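Local coordinates for protein SusD homolog (PDB 4MRU) that probably binds mucin O-glycans as a SusD-like, TPR-like outer-membrane lipoprotein of Bacteroides thetaiotaomicron, at residues Leu250-Trp255 against Tyr311-Met316; Ala110-Val115 against Leu197-Leu202; Thr122-Pro127 against Arg460-Pro465. All coordinates share one frame; numbering follows the deposited sequence.

The three contacts lie within one SusD-like chain and do not touch one another. Contacts 2 and 3 share helix 104-125: its middle packs against helix 192-209 in contact 2, and its C-terminal end meets the loop 460-465 in contact 3. Their centres are about 21 Å apart, with nearest atoms about 7 Å apart. Contact 1, which joins helix 248-254 to the loop before strand 322-325, lies about 30 Å from contact 2 and about 27 Å from contact 3, centre to centre. Along the chain both segments of contact 2 precede those of contact 1, whereas contact 3 spans contact 1 and interleaves with contact 2; helix 104-125 thus joins helix 192-209 to loop 460-465.

Contact 1. Residues Leu250-Trp255 against Tyr311-Met316; sequences LCFNDW and YSNRLM
Phe252 carries the dense half of this contact, its ring pressed against the loop 311-316. Its CB points toward the loop, and CG, anti to the carbonyl carbon, sets the ring beneath Arg314, which runs over one face: Arg314 CD sits 3.6 Å from the Phe252 ring centroid, only 2° off the normal, a central CH-pi contact. The arginine chain bends at chi3 (-80°), bringing its NH1 to 3.6 Å from Phe252 CE2 and giving an off-centre cation-pi contact, as ring and guanidinium planes stand 70° apart. In selenomethionine Met316, CG sits in the crowded position between backbone N and carbonyl carbon, and with chi2 extended this lays SE over the Arg314 guanidinium and, obliquely to the ring, 3.7 Å from Phe252 CD2. Phe58 meets the same ring, and Tyr43 of helix 40-54 touches both Phe252 and Arg314.

Toward the more accessible side the contact turns polar and looser. Asn253 ND2 donates to Met316 O at 3.0 Å in a nearly straight bond whose acceptor lies in the Asn253 amide plane, although the donor approaches from above the carbonyl plane. Water 1 fills in beside it, within bonding distance of Asn253 OD1 (2.7 Å) and Arg314 O, and accepting from Met316 N. Asn313, with CG anti to its backbone N, donates weakly from ND2 to Phe252 O at 3.2 Å; that carbonyl has a second partner in Arg259.

The helix here widens into a pi-type turn, Leu250 O accepting from both Asp254 N and Trp255 N. The whole joins a short helix to an irregular loop through a Met-aromatic contact, with an Asn253 amide bond to a loop carbonyl alongside, away from the Mg(2+)-binding residue Asn373.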
loop_
_atom_site.group_PDB
_atom_site.type_symbol
_atom_site.label_atom_id
_atom_site.label_comp_id
_atom_site.label_asym_id
_atom_site.label_seq_id
_atom_site.Cartn_x
_atom_site.Cartn_y
_atom_site.Cartn_z
ATOM N N LEU A 250 11.223 -5.375 14.550
ATOM C CA LEU A 250 12.644 -5.714 14.509
ATOM C C LEU A 250 13.381 -4.872 13.453
ATOM O O LEU A 250 14.478 -4.372 13.722
ATOM C CB LEU A 250 12.881 -7.195 14.188
ATOM C CG LEU A 250 12.417 -8.134 15.290
ATOM C CD1 LEU A 250 12.377 -9.562 14.745
ATOM C CD2 LEU A 250 13.290 -8.026 16.536
ATOM N N CYS A 251 12.787 -4.749 12.267
ATOM C CA CYS A 251 13.434 -4.117 11.113
ATOM C C CYS A 251 13.839 -2.687 11.416
ATOM O O CYS A 251 14.861 -2.217 10.922
ATOM C CB CYS A 251 12.517 -4.117 9.876
ATOM S SG CYS A 251 11.977 -5.786 9.356
ATOM N N PHE A 252 13.024 -1.999 12.219
ATOM C CA PHE A 252 13.177 -0.579 12.442
ATOM C C PHE A 252 13.849 -0.295 13.773
ATOM O O PHE A 252 14.713 0.551 13.861
ATOM C CB PHE A 252 11.810 0.100 12.407
ATOM C CG PHE A 252 11.138 0.023 11.066
ATOM C CD1 PHE A 252 11.400 0.965 10.090
ATOM C CD2 PHE A 252 10.243 -1.000 10.793
ATOM C CE1 PHE A 252 10.807 0.896 8.848
ATOM C CE2 PHE A 252 9.607 -1.066 9.566
ATOM C CZ PHE A 252 9.900 -0.128 8.582
ATOM N N ASN A 253 13.432 -1.000 14.810
ATOM C CA ASN A 253 13.870 -0.726 16.176
ATOM C C ASN A 253 15.134 -1.469 16.574
ATOM O O ASN A 253 15.888 -0.971 17.383
ATOM C CB ASN A 253 12.753 -1.063 17.173
ATOM C CG ASN A 253 11.624 -0.046 17.157
ATOM O OD1 ASN A 253 11.700 1.011 16.508
ATOM N ND2 ASN A 253 10.549 -0.360 17.884
ATOM N N ASP A 254 15.324 -2.678 16.091
ATOM C CA ASP A 254 16.371 -3.574 16.632
ATOM C C ASP A 254 17.444 -3.779 15.621
ATOM O O ASP A 254 18.584 -3.529 15.915
ATOM C CB ASP A 254 15.773 -4.911 17.096
ATOM C CG ASP A 254 14.684 -4.684 18.176
ATOM O OD1 ASP A 254 14.978 -4.003 19.182
ATOM O OD2 ASP A 254 13.518 -5.022 17.942
ATOM N N TRP A 255 17.077 -4.199 14.422
ATOM C CA TRP A 255 18.050 -4.248 13.310
ATOM C C TRP A 255 18.484 -2.864 12.872
ATOM O O TRP A 255 19.627 -2.679 12.456
ATOM C CB TRP A 255 17.458 -4.924 12.101
ATOM C CG TRP A 255 16.914 -6.301 12.299
ATOM C CD1 TRP A 255 16.971 -7.082 13.417
ATOM C CD2 TRP A 255 16.212 -7.055 11.315
ATOM N NE1 TRP A 255 16.318 -8.276 13.193
ATOM C CE2 TRP A 255 15.869 -8.289 11.896
ATOM C CE3 TRP A 255 15.844 -6.804 9.989
ATOM C CZ2 TRP A 255 15.189 -9.265 11.193
ATOM C CZ3 TRP A 255 15.161 -7.775 9.297
ATOM C CH2 TRP A 255 14.813 -8.976 9.906
ATOM N N TYR A 311 18.713 10.432 11.366
ATOM C CA TYR A 311 17.387 10.493 10.769
ATOM C C TYR A 311 16.348 9.853 11.688
ATOM O O TYR A 311 16.639 8.928 12.412
ATOM C CB TYR A 311 17.376 9.802 9.396
ATOM C CG TYR A 311 18.411 10.413 8.505
ATOM C CD1 TYR A 311 18.195 11.650 7.916
ATOM C CD2 TYR A 311 19.595 9.752 8.237
ATOM C CE1 TYR A 311 19.159 12.236 7.115
ATOM C CE2 TYR A 311 20.567 10.326 7.446
ATOM C CZ TYR A 311 20.351 11.580 6.890
ATOM O OH TYR A 311 21.315 12.158 6.098
ATOM N N SER A 312 15.143 10.388 11.634
ATOM C CA SER A 312 14.014 9.869 12.390
ATOM C C SER A 312 13.749 8.404 12.034
ATOM O O SER A 312 13.916 8.008 10.886
ATOM C CB SER A 312 12.761 10.703 12.099
ATOM O OG SER A 312 12.882 12.002 12.603
ATOM N N ASN A 313 13.272 7.660 13.022
ATOM C CA ASN A 313 12.665 6.345 12.846
ATOM C C ASN A 313 11.158 6.473 12.805
ATOM O O ASN A 313 10.611 7.487 13.214
ATOM C CB ASN A 313 13.053 5.447 14.025
ATOM C CG ASN A 313 12.793 3.973 13.781
ATOM O OD1 ASN A 313 12.345 3.551 12.726
ATOM N ND2 ASN A 313 13.063 3.189 14.787
ATOM N N ARG A 314 10.463 5.464 12.311
ATOM C CA ARG A 314 9.073 5.387 12.645
ATOM C C ARG A 314 8.931 5.098 14.137
ATOM O O ARG A 314 9.816 4.549 14.740
ATOM C CB ARG A 314 8.324 4.353 11.779
ATOM C CG ARG A 314 8.708 2.927 11.931
ATOM C CD ARG A 314 7.869 2.079 10.947
ATOM N NE ARG A 314 6.517 1.834 11.467
ATOM C CZ ARG A 314 5.777 0.756 11.184
ATOM N NH1 ARG A 314 6.202 -0.172 10.329
ATOM N NH2 ARG A 314 4.609 0.609 11.749
ATOM N N LEU A 315 7.784 5.500 14.694
ATOM C CA LEU A 315 7.437 5.276 16.100
ATOM C C LEU A 315 6.553 4.043 16.164
ATOM O O LEU A 315 5.430 4.067 15.687
ATOM C CB LEU A 315 6.711 6.484 16.663
ATOM C CG LEU A 315 6.276 6.377 18.134
ATOM C CD1 LEU A 315 7.511 6.248 19.032
ATOM C CD2 LEU A 315 5.406 7.553 18.533
HETATM N N MSE A 316 7.088 2.938 16.659
HETATM C CA MSE A 316 6.331 1.731 16.794
HETATM C C MSE A 316 6.851 0.888 17.918
HETATM O O MSE A 316 7.980 1.105 18.423
HETATM C CB MSE A 316 6.449 0.944 15.488
HETATM C CG MSE A 316 7.828 0.318 15.311
HETATM SE SE MSE A 316 7.818 -0.598 13.556
HETATM C CE MSE A 316 6.266 -1.745 13.867
HETATM O O HOH W 1 10.132 3.157 16.984
#

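Contact 2. Residues Ala110-Val115 against Leu197-Leu202; sequences AKLLRV and LFLHSL
One methyl group, Leu112 CD1, makes three of the four closest side-chain approaches across this buried, wholly apolar contact. With CG anti to the backbone N and chi2 at 58°, Leu112 CD1 lies 4.0 Å from Leu199 CG and meets the Leu199 chain obliquely. Leu112 CD1 also lies 4.2 Å from Phe198 CE2, approaching that ring at a slant, and 4.3 Å from Leu202 CD2. One turn on, Val115 CG1 meets Leu202 CD2 at 4.1 Å, methyl to methyl, the two side chains crossing obliquely. The helix axes are 11.5 Å apart at closest approach and run in broadly the same direction at 35°. Such helix-on-helix packing is consistent with the TPR-like architecture of SusD relatives. Helix 152-173 also bears on the pair, with Leu163 touching Leu112 and Asp167 touching Leu199. Further out, polar links tie both helices to their surroundings: Lys111 and Arg114 form salt bridges to Glu165 and Glu162 of helix 152-173, while His200 bonds to Asp167 through NE2 and to Gly230 through ND1.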
loop_
_atom_site.group_PDB
_atom_site.type_symbol
_atom_site.label_atom_id
_atom_site.label_comp_id
_atom_site.label_asym_id
_atom_site.label_seq_id
_atom_site.Cartn_x
_atom_site.Cartn_y
_atom_site.Cartn_z
ATOM N N ALA A 110 -11.803 -17.343 3.540
ATOM C CA ALA A 110 -10.607 -17.752 2.845
ATOM C C ALA A 110 -10.484 -17.052 1.505
ATOM O O ALA A 110 -9.422 -16.562 1.144
ATOM C CB ALA A 110 -10.612 -19.262 2.645
ATOM N N LYS A 111 -11.577 -17.027 0.757
ATOM C CA LYS A 111 -11.639 -16.347 -0.518
ATOM C C LYS A 111 -11.292 -14.855 -0.391
ATOM O O LYS A 111 -10.534 -14.313 -1.159
ATOM C CB LYS A 111 -13.057 -16.585 -1.106
ATOM C CG LYS A 111 -13.306 -16.041 -2.496
ATOM C CD LYS A 111 -14.679 -16.511 -3.071
ATOM C CE LYS A 111 -14.728 -17.987 -3.358
ATOM N NZ LYS A 111 -16.077 -18.379 -3.832
ATOM N N LEU A 112 -11.878 -14.189 0.587
ATOM C CA LEU A 112 -11.665 -12.771 0.804
ATOM C C LEU A 112 -10.216 -12.494 1.170
ATOM O O LEU A 112 -9.652 -11.523 0.702
ATOM C CB LEU A 112 -12.605 -12.258 1.920
ATOM C CG LEU A 112 -12.397 -10.870 2.488
ATOM C CD1 LEU A 112 -12.504 -9.860 1.348
ATOM C CD2 LEU A 112 -13.412 -10.562 3.585
ATOM N N LEU A 113 -9.605 -13.374 1.967
ATOM C CA LEU A 113 -8.231 -13.174 2.354
ATOM C C LEU A 113 -7.310 -13.409 1.165
ATOM O O LEU A 113 -6.346 -12.668 0.984
ATOM C CB LEU A 113 -7.860 -14.083 3.498
ATOM C CG LEU A 113 -8.508 -13.672 4.810
ATOM C CD1 LEU A 113 -8.338 -14.793 5.795
ATOM C CD2 LEU A 113 -7.933 -12.363 5.365
ATOM N N ARG A 114 -7.613 -14.393 0.329
ATOM C CA ARG A 114 -6.797 -14.606 -0.853
ATOM C C ARG A 114 -6.828 -13.373 -1.782
ATOM O O ARG A 114 -5.795 -12.949 -2.303
ATOM C CB ARG A 114 -7.234 -15.845 -1.577
ATOM C CG ARG A 114 -6.609 -15.975 -2.959
ATOM C CD ARG A 114 -6.849 -17.386 -3.443
ATOM N NE ARG A 114 -6.513 -17.564 -4.850
ATOM C CZ ARG A 114 -7.367 -17.495 -5.856
ATOM N NH1 ARG A 114 -8.664 -17.204 -5.680
ATOM N NH2 ARG A 114 -6.914 -17.731 -7.074
ATOM N N VAL A 115 -8.006 -12.813 -2.010
ATOM C CA VAL A 115 -8.087 -11.620 -2.798
ATOM C C VAL A 115 -7.251 -10.513 -2.143
ATOM O O VAL A 115 -6.515 -9.799 -2.807
ATOM C CB VAL A 115 -9.539 -11.136 -2.964
ATOM C CG1 VAL A 115 -9.568 -9.749 -3.559
ATOM C CG2 VAL A 115 -10.343 -12.117 -3.819
ATOM N N LEU A 197 -18.009 -4.776 5.809
ATOM C CA LEU A 197 -17.561 -3.413 5.641
ATOM C C LEU A 197 -16.197 -3.403 4.977
ATOM O O LEU A 197 -15.933 -2.639 4.007
ATOM C CB LEU A 197 -17.496 -2.688 6.979
ATOM C CG LEU A 197 -18.840 -2.513 7.704
ATOM C CD1 LEU A 197 -18.589 -1.818 9.042
ATOM C CD2 LEU A 197 -19.802 -1.740 6.838
ATOM N N PHE A 198 -15.319 -4.261 5.479
ATOM C CA PHE A 198 -13.978 -4.316 4.915
ATOM C C PHE A 198 -14.037 -4.760 3.453
ATOM O O PHE A 198 -13.361 -4.188 2.583
ATOM C CB PHE A 198 -13.063 -5.255 5.708
ATOM C CG PHE A 198 -11.799 -5.552 5.014
ATOM C CD1 PHE A 198 -10.803 -4.584 4.941
ATOM C CD2 PHE A 198 -11.595 -6.770 4.404
ATOM C CE1 PHE A 198 -9.619 -4.838 4.272
ATOM C CE2 PHE A 198 -10.422 -7.022 3.729
ATOM C CZ PHE A 198 -9.426 -6.062 3.689
ATOM N N LEU A 199 -14.791 -5.805 3.192
ATOM C CA LEU A 199 -14.899 -6.299 1.799
ATOM C C LEU A 199 -15.368 -5.213 0.847
ATOM O O LEU A 199 -14.829 -5.049 -0.253
ATOM C CB LEU A 199 -15.851 -7.489 1.760
ATOM C CG LEU A 199 -16.066 -8.265 0.479
ATOM C CD1 LEU A 199 -16.477 -9.685 0.846
ATOM C CD2 LEU A 199 -17.113 -7.609 -0.392
ATOM N N HIS A 200 -16.384 -4.470 1.260
ATOM C CA HIS A 200 -16.879 -3.345 0.436
ATOM C C HIS A 200 -15.845 -2.226 0.257
ATOM O O HIS A 200 -15.774 -1.586 -0.794
ATOM C CB HIS A 200 -18.161 -2.803 1.022
ATOM C CG HIS A 200 -19.248 -3.823 1.102
ATOM N ND1 HIS A 200 -20.143 -3.883 2.160
ATOM C CD2 HIS A 200 -19.530 -4.881 0.311
ATOM C CE1 HIS A 200 -20.971 -4.893 1.961
ATOM N NE2 HIS A 200 -20.596 -5.531 0.868
ATOM N N SER A 201 -15.067 -1.976 1.295
ATOM C CA SER A 201 -14.013 -1.000 1.230
ATOM C C SER A 201 -12.911 -1.449 0.221
ATOM O O SER A 201 -12.426 -0.668 -0.541
ATOM C CB SER A 201 -13.431 -0.761 2.628
ATOM O OG SER A 201 -14.464 -0.409 3.549
ATOM N N LEU A 202 -12.566 -2.725 0.239
ATOM C CA LEU A 202 -11.601 -3.261 -0.718
ATOM C C LEU A 202 -12.141 -3.178 -2.136
ATOM O O LEU A 202 -11.380 -2.849 -3.048
ATOM C CB LEU A 202 -11.298 -4.703 -0.392
ATOM C CG LEU A 202 -10.221 -5.441 -1.183
ATOM C CD1 LEU A 202 -8.904 -4.698 -1.119
ATOM C CD2 LEU A 202 -10.078 -6.861 -0.643
#

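Contact 3. Residues Thr122-Pro127 against Arg460-Pro465; sequences TDIYGP and RRLMYP
Two tyrosine rings and a guanidinium make up the flat surfaces here. The Tyr125 ring has Ile124 CG2 3.5 Å above one face, offset toward the rim, while Met463 O and water 2 lie at its edge; the water joins Tyr125 OH to Met463 O. Tyr464 carries Arg461 NH2 3.3 Å above one face, again toward the rim, and has Pro127 O at its edge. The two rings are nearly parallel, 10° apart, yet slid so far past each other, with centroids 5.8 Å apart, that they barely overlap.

The Arg461 guanidinium turns its edge to the helix end. Arg461 NE at 2.9 Å and Arg461 NH2 at 3.1 Å both bond to Tyr125 O, side-on and in the guanidinium plane; NH2 uses a carbonyl lone pair, whereas NE approaches from above the carbonyl plane. A bend at chi3 of Arg461 turns the guanidinium edge to that carbonyl, and Asp494 holds NH1 by a salt bridge. An alanine here removes both donors to Tyr125 O and the salt bridge to Asp494, and would probably loosen the loop on the helix end. Tyr464 OH donates to Pro127 O at 2.6 Å, and Leu462 N donates to Ile124 O at 2.9 Å in a nearly straight bond (164°).

Leu462 CB packs 3.6 Å from Ile124 CG2 and also touches Tyr125 CE1, but Leu462 O is buried without a polar partner. Gly126, with phi 96°, leaves the helix in a conformation that calls for glycine, and Thr122 OG1 donates to its carbonyl. The arrangement is that of a glycine-terminated helix end, that of helix 104-125, whose late carbonyls are taken up by an adjoining loop through a backbone N-H and an arginine.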
loop_
_atom_site.group_PDB
_atom_site.type_symbol
_atom_site.label_atom_id
_atom_site.label_comp_id
_atom_site.label_asym_id
_atom_site.label_seq_id
_atom_site.Cartn_x
_atom_site.Cartn_y
_atom_site.Cartn_z
ATOM N N THR A 122 -0.577 -8.560 -7.619
ATOM C CA THR A 122 -0.773 -8.169 -9.002
ATOM C C THR A 122 -0.458 -6.664 -9.188
ATOM O O THR A 122 0.054 -6.287 -10.239
ATOM C CB THR A 122 -2.168 -8.486 -9.584
ATOM O OG1 THR A 122 -2.178 -8.122 -10.980
ATOM C CG2 THR A 122 -3.267 -7.761 -8.894
ATOM N N ASP A 123 -0.759 -5.838 -8.206
ATOM C CA ASP A 123 -0.425 -4.407 -8.321
ATOM C C ASP A 123 1.075 -4.155 -8.420
ATOM O O ASP A 123 1.501 -3.209 -9.097
ATOM C CB ASP A 123 -0.997 -3.593 -7.156
ATOM C CG ASP A 123 -2.497 -3.339 -7.292
ATOM O OD1 ASP A 123 -3.081 -3.684 -8.346
ATOM O OD2 ASP A 123 -3.072 -2.824 -6.319
ATOM N N ILE A 124 1.877 -5.012 -7.792
ATOM C CA ILE A 124 3.335 -4.914 -7.898
ATOM C C ILE A 124 3.887 -5.377 -9.266
ATOM O O ILE A 124 4.839 -4.763 -9.784
ATOM C CB ILE A 124 3.995 -5.715 -6.763
ATOM C CG1 ILE A 124 3.644 -5.072 -5.421
ATOM C CG2 ILE A 124 5.503 -5.787 -6.930
ATOM C CD1 ILE A 124 3.862 -6.030 -4.264
ATOM N N TYR A 125 3.315 -6.425 -9.846
ATOM C CA TYR A 125 3.923 -7.121 -11.022
ATOM C C TYR A 125 3.166 -6.978 -12.302
ATOM O O TYR A 125 3.771 -7.030 -13.368
ATOM C CB TYR A 125 4.071 -8.618 -10.739
ATOM C CG TYR A 125 5.072 -8.880 -9.643
ATOM C CD1 TYR A 125 6.431 -8.926 -9.910
ATOM C CD2 TYR A 125 4.669 -9.081 -8.359
ATOM C CE1 TYR A 125 7.361 -9.095 -8.911
ATOM C CE2 TYR A 125 5.597 -9.300 -7.351
ATOM C CZ TYR A 125 6.934 -9.314 -7.632
ATOM O OH TYR A 125 7.842 -9.561 -6.618
ATOM N N GLY A 126 1.850 -6.830 -12.208
ATOM C CA GLY A 126 0.998 -6.951 -13.381
ATOM C C GLY A 126 0.428 -8.366 -13.458
ATOM O O GLY A 126 -0.194 -8.866 -12.487
ATOM N N PRO A 127 0.712 -9.069 -14.557
ATOM C CA PRO A 127 0.281 -10.490 -14.656
ATOM C C PRO A 127 0.934 -11.330 -13.605
ATOM O O PRO A 127 2.133 -11.138 -13.313
ATOM C CB PRO A 127 0.770 -10.937 -16.028
ATOM C CG PRO A 127 0.901 -9.654 -16.774
ATOM C CD PRO A 127 1.367 -8.647 -15.793
ATOM N N ARG A 460 7.825 1.511 -11.902
ATOM C CA ARG A 460 6.447 1.318 -12.352
ATOM C C ARG A 460 5.895 -0.069 -11.985
ATOM O O ARG A 460 4.695 -0.275 -11.931
ATOM C CB ARG A 460 6.388 1.552 -13.862
ATOM C CG ARG A 460 6.946 2.894 -14.326
ATOM C CD ARG A 460 6.527 4.088 -13.471
ATOM N NE ARG A 460 5.142 4.405 -13.621
ATOM C CZ ARG A 460 4.549 5.495 -13.134
ATOM N NH1 ARG A 460 5.210 6.382 -12.397
ATOM N NH2 ARG A 460 3.263 5.659 -13.341
ATOM N N ARG A 461 6.801 -0.987 -11.665
ATOM C CA ARG A 461 6.500 -2.306 -11.211
ATOM C C ARG A 461 7.799 -2.965 -10.748
ATOM O O ARG A 461 8.885 -2.428 -10.953
ATOM C CB ARG A 461 5.877 -3.135 -12.327
ATOM C CG ARG A 461 6.803 -3.290 -13.545
ATOM C CD ARG A 461 6.156 -4.091 -14.651
ATOM N NE ARG A 461 6.012 -5.511 -14.365
ATOM C CZ ARG A 461 6.961 -6.443 -14.528
ATOM N NH1 ARG A 461 8.182 -6.129 -14.948
ATOM N NH2 ARG A 461 6.678 -7.722 -14.254
ATOM N N LEU A 462 7.690 -4.147 -10.146
ATOM C CA LEU A 462 8.839 -5.004 -9.855
ATOM C C LEU A 462 9.005 -6.072 -10.941
ATOM O O LEU A 462 8.025 -6.501 -11.543
ATOM C CB LEU A 462 8.704 -5.749 -8.528
ATOM C CG LEU A 462 9.161 -5.122 -7.260
ATOM C CD1 LEU A 462 9.154 -6.162 -6.121
ATOM C CD2 LEU A 462 10.545 -4.512 -7.447
HETATM N N MSE A 463 10.233 -6.545 -11.087
HETATM C CA MSE A 463 10.584 -7.539 -12.089
HETATM C C MSE A 463 10.352 -8.914 -11.529
HETATM O O MSE A 463 10.475 -9.109 -10.339
HETATM C CB MSE A 463 12.058 -7.425 -12.491
HETATM C CG MSE A 463 12.336 -6.074 -13.130
HETATM SE SE MSE A 463 12.974 -4.818 -11.738
HETATM C CE MSE A 463 14.828 -5.487 -11.550
ATOM N N TYR A 464 9.993 -9.866 -12.380
ATOM C CA TYR A 464 9.746 -11.240 -11.927
ATOM C C TYR A 464 11.026 -11.865 -11.406
ATOM O O TYR A 464 12.086 -11.486 -11.821
ATOM C CB TYR A 464 9.189 -12.092 -13.042
ATOM C CG TYR A 464 7.807 -11.622 -13.516
ATOM C CD1 TYR A 464 6.728 -11.571 -12.647
ATOM C CD2 TYR A 464 7.588 -11.287 -14.829
ATOM C CE1 TYR A 464 5.451 -11.204 -13.087
ATOM C CE2 TYR A 464 6.328 -10.887 -15.287
ATOM C CZ TYR A 464 5.263 -10.868 -14.431
ATOM O OH TYR A 464 4.031 -10.491 -14.933
ATOM N N PRO A 465 10.917 -12.762 -10.431
ATOM C CA PRO A 465 12.134 -13.318 -9.826
ATOM C C PRO A 465 12.828 -14.281 -10.769
ATOM O O PRO A 465 12.185 -14.887 -11.650
ATOM C CB PRO A 465 11.613 -14.048 -8.574
ATOM C CG PRO A 465 10.200 -14.301 -8.808
ATOM C CD PRO A 465 9.700 -13.257 -9.786
HETATM O O HOH W 2 10.033 -10.126 -7.720
#